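Side-chain contacts in nitrogenase molybdenum-iron protein beta chain (Clostridium pasteurianum, PDB 4WES), which forms, with the alpha chain, the nitrogenase component that holds the [8Fe-7S] cluster and reduces dinitrogen to ammonium, in complex with the iron protein: residues Ile100-Thr105 and Asp113-Tyr118; Leu39-Gly44 and Lys89-Leu94. All coordinates share one frame; numbering follows the deposited sequence.

Both contacts press a helix against the same parallel sheet, contact 1 on strand 99-104 and contact 2 on its neighbour, strand 38-43; their centres lie about 11 Å apart. The strands are probably hydrogen-bonded directly, His43 N to His103 O at 2.9 Å. A second tie runs through side chains, where His43 NE2 probably bonds Asp113 OD2 at 2.7 Å, and Ile100 CD1 packs on Phe92 CZ at 3.6 Å. Contact 1 is nearer the Fe(8)-S(7) cluster: its Thr105 belongs to the cluster pocket, and the side chain of Thr104 is about 8 Å from the cluster, whereas that of His41 in contact 2 is about 13 Å away.

Contact 1 of 2, residues Ile100-Thr105 and Asp113-Tyr118; sequences IAVHTT and DDLPTY
Leu115, in the first turn of helix 115-125, reaches across to Val102 and Thr104 of strand 99-104 and splits its two methyls between them. Its CB is directed at the strand. CG stands anti to the carbonyl carbon (chi1 -83°), which turns the branch point toward Val102 and Thr104. From there CD1 goes to Val102, meeting CG1 at 3.8 Å, and CD2 goes to Thr104, meeting CG2 at 3.8 Å. The leucine slants across the valine but runs past the threonine in the opposite sense. Leu115 is modelled in two conformers, and these distances belong to the one described.

On the strand, Val102 and Thr104 are two residues apart, hence on one face of the sheet. Thr104 lends its methyl to the leucine while OG1 bonds Glu109 OE2, so this buried threonine has its apolar and polar branches used separately. The contact is wholly apolar and small, burying 104 Å² in all.

Asp114, the residue before Leu115, is the N-cap of helix 115-125. Thr117 N donates to Asp114 OD1 over 3.3 Å at a fairly straight 162°, coming from well above the carboxylate plane (70° out of it). Tyr118 N adds the first-turn backbone bond to Asp114 O at 3.1 Å.

Helix 115-125 belongs to the beta-alpha-beta crossover from strand 99-104 to strand 133-136 in a Rossmann-like domain. Before it comes helix 106-111, N-capped by Thr105 OG1 on Leu107 N; Thr105 also touches the cluster. Leu115 further packs on His136 of strand 133-136 and Ile84 of helix 81-95, while His103, pointing away from Leu115, is met by helix 24-33.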
loop_
_atom_site.group_PDB
_atom_site.type_symbol
_atom_site.label_atom_id
_atom_site.label_comp_id
_atom_site.label_asym_id
_atom_site.label_seq_id
_atom_site.Cartn_x
_atom_site.Cartn_y
_atom_site.Cartn_z
ATOM N N ILE B 100 -2.723 -0.527 40.068
ATOM C CA ILE B 100 -1.985 0.651 39.623
ATOM C C ILE B 100 -0.556 0.202 39.350
ATOM O O ILE B 100 0.084 -0.361 40.226
ATOM C CB ILE B 100 -2.019 1.769 40.680
ATOM C CG1 ILE B 100 -3.460 2.203 40.979
ATOM C CG2 ILE B 100 -1.168 2.943 40.221
ATOM C CD1 ILE B 100 -3.569 3.206 42.096
ATOM N N ALA B 101 -0.068 0.446 38.125
ATOM C CA ALA B 101 1.287 0.054 37.777
ATOM C C ALA B 101 2.122 1.321 37.609
ATOM O O ALA B 101 1.999 2.040 36.630
ATOM C CB ALA B 101 1.311 -0.754 36.506
ATOM N N VAL B 102 2.952 1.582 38.609
ATOM C CA VAL B 102 3.745 2.813 38.684
ATOM C C VAL B 102 5.069 2.652 37.937
ATOM O O VAL B 102 5.770 1.648 38.096
ATOM C CB VAL B 102 4.051 3.138 40.165
ATOM C CG1 VAL B 102 4.887 4.411 40.246
ATOM C CG2 VAL B 102 2.752 3.297 40.949
ATOM N N HIS B 103 5.422 3.671 37.151
ATOM C CA HIS B 103 6.763 3.793 36.637
ATOM C C HIS B 103 7.260 5.209 36.982
ATOM O O HIS B 103 6.493 6.021 37.531
ATOM C CB HIS B 103 6.816 3.516 35.120
ATOM C CG HIS B 103 5.986 4.464 34.300
ATOM N ND1 HIS B 103 4.714 4.170 33.866
ATOM C CD2 HIS B 103 6.229 5.730 33.880
ATOM C CE1 HIS B 103 4.247 5.203 33.172
ATOM N NE2 HIS B 103 5.141 6.162 33.182
ATOM N N THR B 104 8.542 5.472 36.716
ATOM C CA THR B 104 9.147 6.716 37.164
ATOM C C THR B 104 9.650 7.519 35.969
ATOM O O THR B 104 9.517 7.109 34.841
ATOM C CB THR B 104 10.238 6.440 38.191
ATOM O OG1 THR B 104 11.238 5.631 37.577
ATOM C CG2 THR B 104 9.667 5.742 39.419
ATOM N N THR B 105 10.217 8.668 36.247
ATOM C CA THR B 105 10.772 9.533 35.220
ATOM C C THR B 105 12.180 9.940 35.575
ATOM O O THR B 105 12.642 9.674 36.670
ATOM C CB THR B 105 9.931 10.809 34.990
ATOM O OG1 THR B 105 10.122 11.729 36.063
ATOM C CG2 THR B 105 8.436 10.503 34.821
ATOM N N ASP B 113 13.697 9.100 44.606
ATOM C CA ASP B 113 12.465 8.714 45.304
ATOM C C ASP B 113 12.446 7.222 45.585
ATOM O O ASP B 113 12.871 6.405 44.773
ATOM C CB ASP B 113 11.220 9.069 44.485
ATOM C CG ASP B 113 10.684 10.459 44.751
ATOM O OD1 ASP B 113 11.429 11.338 45.218
ATOM O OD2 ASP B 113 9.492 10.684 44.473
ATOM N N ASP B 114 11.883 6.877 46.722
ATOM C CA ASP B 114 11.895 5.522 47.240
ATOM C C ASP B 114 10.481 4.907 47.152
ATOM O O ASP B 114 9.709 4.917 48.100
ATOM C CB ASP B 114 12.374 5.596 48.693
ATOM C CG ASP B 114 12.464 4.256 49.372
ATOM O OD1 ASP B 114 12.192 3.193 48.795
ATOM O OD2 ASP B 114 12.860 4.293 50.550
ATOM N N LEU B 115 10.162 4.348 45.983
ATOM C CA LEU B 115 8.825 3.800 45.728
ATOM C C LEU B 115 8.440 2.680 46.711
ATOM O O LEU B 115 7.321 2.619 47.196
ATOM C CB LEU B 115 8.712 3.311 44.282
ATOM C CG LEU B 115 8.377 4.394 43.240
ATOM C CD1 LEU B 115 6.946 4.873 43.430
ATOM C CD2 LEU B 115 9.341 5.576 43.240
ATOM N N PRO B 116 9.373 1.754 46.994
ATOM C CA PRO B 116 8.996 0.712 47.956
ATOM C C PRO B 116 8.532 1.270 49.298
ATOM O O PRO B 116 7.545 0.797 49.843
ATOM C CB PRO B 116 10.279 -0.073 48.118
ATOM C CG PRO B 116 10.981 0.089 46.816
ATOM C CD PRO B 116 10.697 1.505 46.392
ATOM N N THR B 117 9.190 2.303 49.796
ATOM C CA THR B 117 8.771 2.929 51.019
ATOM C C THR B 117 7.413 3.612 50.878
ATOM O O THR B 117 6.528 3.441 51.756
ATOM C CB THR B 117 9.831 3.918 51.534
ATOM O OG1 THR B 117 11.010 3.187 51.894
ATOM C CG2 THR B 117 9.323 4.712 52.750
ATOM N N TYR B 118 7.191 4.374 49.805
ATOM C CA TYR B 118 5.902 5.009 49.658
ATOM C C TYR B 118 4.769 3.969 49.608
ATOM O O TYR B 118 3.685 4.172 50.176
ATOM C CB TYR B 118 5.860 5.898 48.409
ATOM C CG TYR B 118 6.907 6.997 48.326
ATOM C CD1 TYR B 118 7.534 7.503 49.460
ATOM C CD2 TYR B 118 7.237 7.548 47.097
ATOM C CE1 TYR B 118 8.490 8.512 49.361
ATOM C CE2 TYR B 118 8.179 8.547 46.990
ATOM C CZ TYR B 118 8.815 9.025 48.109
ATOM O OH TYR B 118 9.749 10.041 47.953
#

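Contact 2 of 2, residues Leu39-Gly44 and Lys89-Leu94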
loop_
_atom_site.group_PDB
_atom_site.type_symbol
_atom_site.label_atom_id
_atom_site.label_comp_id
_atom_site.label_asym_id
_atom_site.label_seq_id
_atom_site.Cartn_x
_atom_site.Cartn_y
_atom_site.Cartn_z
ATOM N N LEU B 39 -4.450 0.753 35.631
ATOM C CA LEU B 39 -4.148 2.119 35.272
ATOM C C LEU B 39 -2.628 2.346 35.431
ATOM O O LEU B 39 -2.101 2.276 36.544
ATOM C CB LEU B 39 -4.916 3.136 36.133
ATOM C CG LEU B 39 -4.804 4.582 35.694
ATOM C CD1 LEU B 39 -5.361 4.779 34.303
ATOM C CD2 LEU B 39 -5.457 5.492 36.705
ATOM N N PRO B 40 -1.925 2.634 34.339
ATOM C CA PRO B 40 -0.526 3.053 34.457
ATOM C C PRO B 40 -0.434 4.380 35.205
ATOM O O PRO B 40 -1.307 5.250 35.034
ATOM C CB PRO B 40 -0.067 3.241 33.003
ATOM C CG PRO B 40 -1.096 2.517 32.172
ATOM C CD PRO B 40 -2.384 2.657 32.935
ATOM N N HIS B 41 0.631 4.541 36.002
ATOM C CA HIS B 41 0.865 5.760 36.754
ATOM C C HIS B 41 2.272 6.241 36.562
ATOM O O HIS B 41 3.233 5.503 36.789
ATOM C CB HIS B 41 0.631 5.545 38.250
ATOM C CG HIS B 41 0.766 6.794 39.041
ATOM N ND1 HIS B 41 -0.218 7.750 39.087
ATOM C CD2 HIS B 41 1.832 7.296 39.719
ATOM C CE1 HIS B 41 0.223 8.767 39.797
ATOM N NE2 HIS B 41 1.454 8.519 40.199
ATOM N N SER B 42 2.392 7.492 36.102
ATOM C CA SER B 42 3.680 8.126 35.856
ATOM C C SER B 42 4.086 8.965 37.052
ATOM O O SER B 42 3.485 9.998 37.351
ATOM C CB SER B 42 3.536 9.002 34.628
ATOM O OG SER B 42 4.755 9.674 34.330
ATOM N N HIS B 43 5.103 8.500 37.782
ATOM C CA HIS B 43 5.530 9.194 38.977
ATOM C C HIS B 43 6.624 10.228 38.623
ATOM O O HIS B 43 7.815 9.928 38.572
ATOM C CB HIS B 43 6.033 8.171 40.015
ATOM C CG HIS B 43 6.451 8.784 41.302
ATOM N ND1 HIS B 43 5.567 9.427 42.142
ATOM C CD2 HIS B 43 7.655 8.813 41.911
ATOM C CE1 HIS B 43 6.223 9.832 43.211
ATOM N NE2 HIS B 43 7.490 9.465 43.102
ATOM N N GLY B 44 6.187 11.432 38.335
ATOM C CA GLY B 44 7.054 12.511 37.917
ATOM C C GLY B 44 6.242 13.767 37.675
ATOM O O GLY B 44 5.105 13.883 38.090
ATOM N N LYS B 89 -5.145 7.762 46.349
ATOM C CA LYS B 89 -6.476 7.972 46.928
ATOM C C LYS B 89 -7.469 8.464 45.877
ATOM O O LYS B 89 -8.634 8.043 45.866
ATOM C CB LYS B 89 -6.423 8.938 48.112
ATOM C CG LYS B 89 -5.497 8.475 49.220
ATOM C CD LYS B 89 -5.522 9.440 50.397
ATOM C CE LYS B 89 -4.237 9.378 51.205
ATOM N NZ LYS B 89 -4.367 10.098 52.496
ATOM N N ASN B 90 -7.027 9.351 44.994
ATOM C CA ASN B 90 -7.901 9.826 43.912
ATOM C C ASN B 90 -8.120 8.778 42.837
ATOM O O ASN B 90 -9.249 8.675 42.297
ATOM C CB ASN B 90 -7.361 11.114 43.320
ATOM C CG ASN B 90 -7.559 12.274 44.265
ATOM O OD1 ASN B 90 -8.697 12.600 44.616
ATOM N ND2 ASN B 90 -6.463 12.925 44.686
ATOM N N ILE B 91 -7.099 7.985 42.539
ATOM C CA ILE B 91 -7.226 6.983 41.500
ATOM C C ILE B 91 -8.246 5.926 41.900
ATOM O O ILE B 91 -9.153 5.580 41.133
ATOM C CB ILE B 91 -5.881 6.343 41.210
ATOM C CG1 ILE B 91 -4.963 7.350 40.533
ATOM C CG2 ILE B 91 -6.064 5.129 40.339
ATOM C CD1 ILE B 91 -3.487 7.017 40.623
ATOM N N PHE B 92 -8.101 5.354 43.091
ATOM C CA PHE B 92 -9.031 4.278 43.443
ATOM C C PHE B 92 -10.457 4.803 43.599
ATOM O O PHE B 92 -11.402 4.147 43.166
ATOM C CB PHE B 92 -8.591 3.522 44.699
ATOM C CG PHE B 92 -7.437 2.586 44.458
ATOM C CD1 PHE B 92 -7.561 1.572 43.541
ATOM C CD2 PHE B 92 -6.250 2.679 45.151
ATOM C CE1 PHE B 92 -6.537 0.683 43.308
ATOM C CE2 PHE B 92 -5.220 1.790 44.926
ATOM C CZ PHE B 92 -5.353 0.789 44.004
ATOM N N SER B 93 -10.623 6.006 44.164
ATOM C CA SER B 93 -11.976 6.565 44.368
ATOM C C SER B 93 -12.659 6.940 43.067
ATOM O O SER B 93 -13.837 6.618 42.874
ATOM C CB SER B 93 -11.918 7.778 45.311
ATOM O OG SER B 93 -11.153 8.879 44.763
ATOM N N LEU B 94 -11.955 7.618 42.156
ATOM C CA LEU B 94 -12.575 8.091 40.933
ATOM C C LEU B 94 -12.602 7.058 39.854
ATOM O O LEU B 94 -13.549 7.051 39.060
ATOM C CB LEU B 94 -11.861 9.325 40.390
ATOM C CG LEU B 94 -12.002 10.616 41.152
ATOM C CD1 LEU B 94 -11.168 11.708 40.479
ATOM C CD2 LEU B 94 -13.461 11.050 41.227
#
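Ile91 points from helix 81-95 onto strand 38-43, where it touches Leu39 and His41. The helix is part of the beta-alpha-beta crossover that leads from strand 67-68 to the parallel strand 99-104 and passes over strand 38-43, which lies between them in a Rossmann-like sheet.

Along the helix, Asn90 turns to the alpha chain, with OD1 bonded to Thr17 OG1 and ND2 to Pro45 O of that subunit. Ile91 follows and makes the whole contact from its two arms. CG2, anti to the backbone N, meets Leu39 CD2 at 3.7 Å; CG1, beside that N (chi1 -69°), carries CD1 to the imidazole of His41. CD1 approaches this ring obliquely, 3.7 Å from ND1 and 4.2 Å from CE1 of His41. Hydrogen bonds between ND1 and Ser67 OG and between NE2 and Ser69 OG hold the imidazole, so its nitrogens are satisfied although it packs on a methyl. Ser93 lies against Ile14 of the alpha chain. At Leu94, N donates to Asn90 O at 2.9 Å, a regular helical bond.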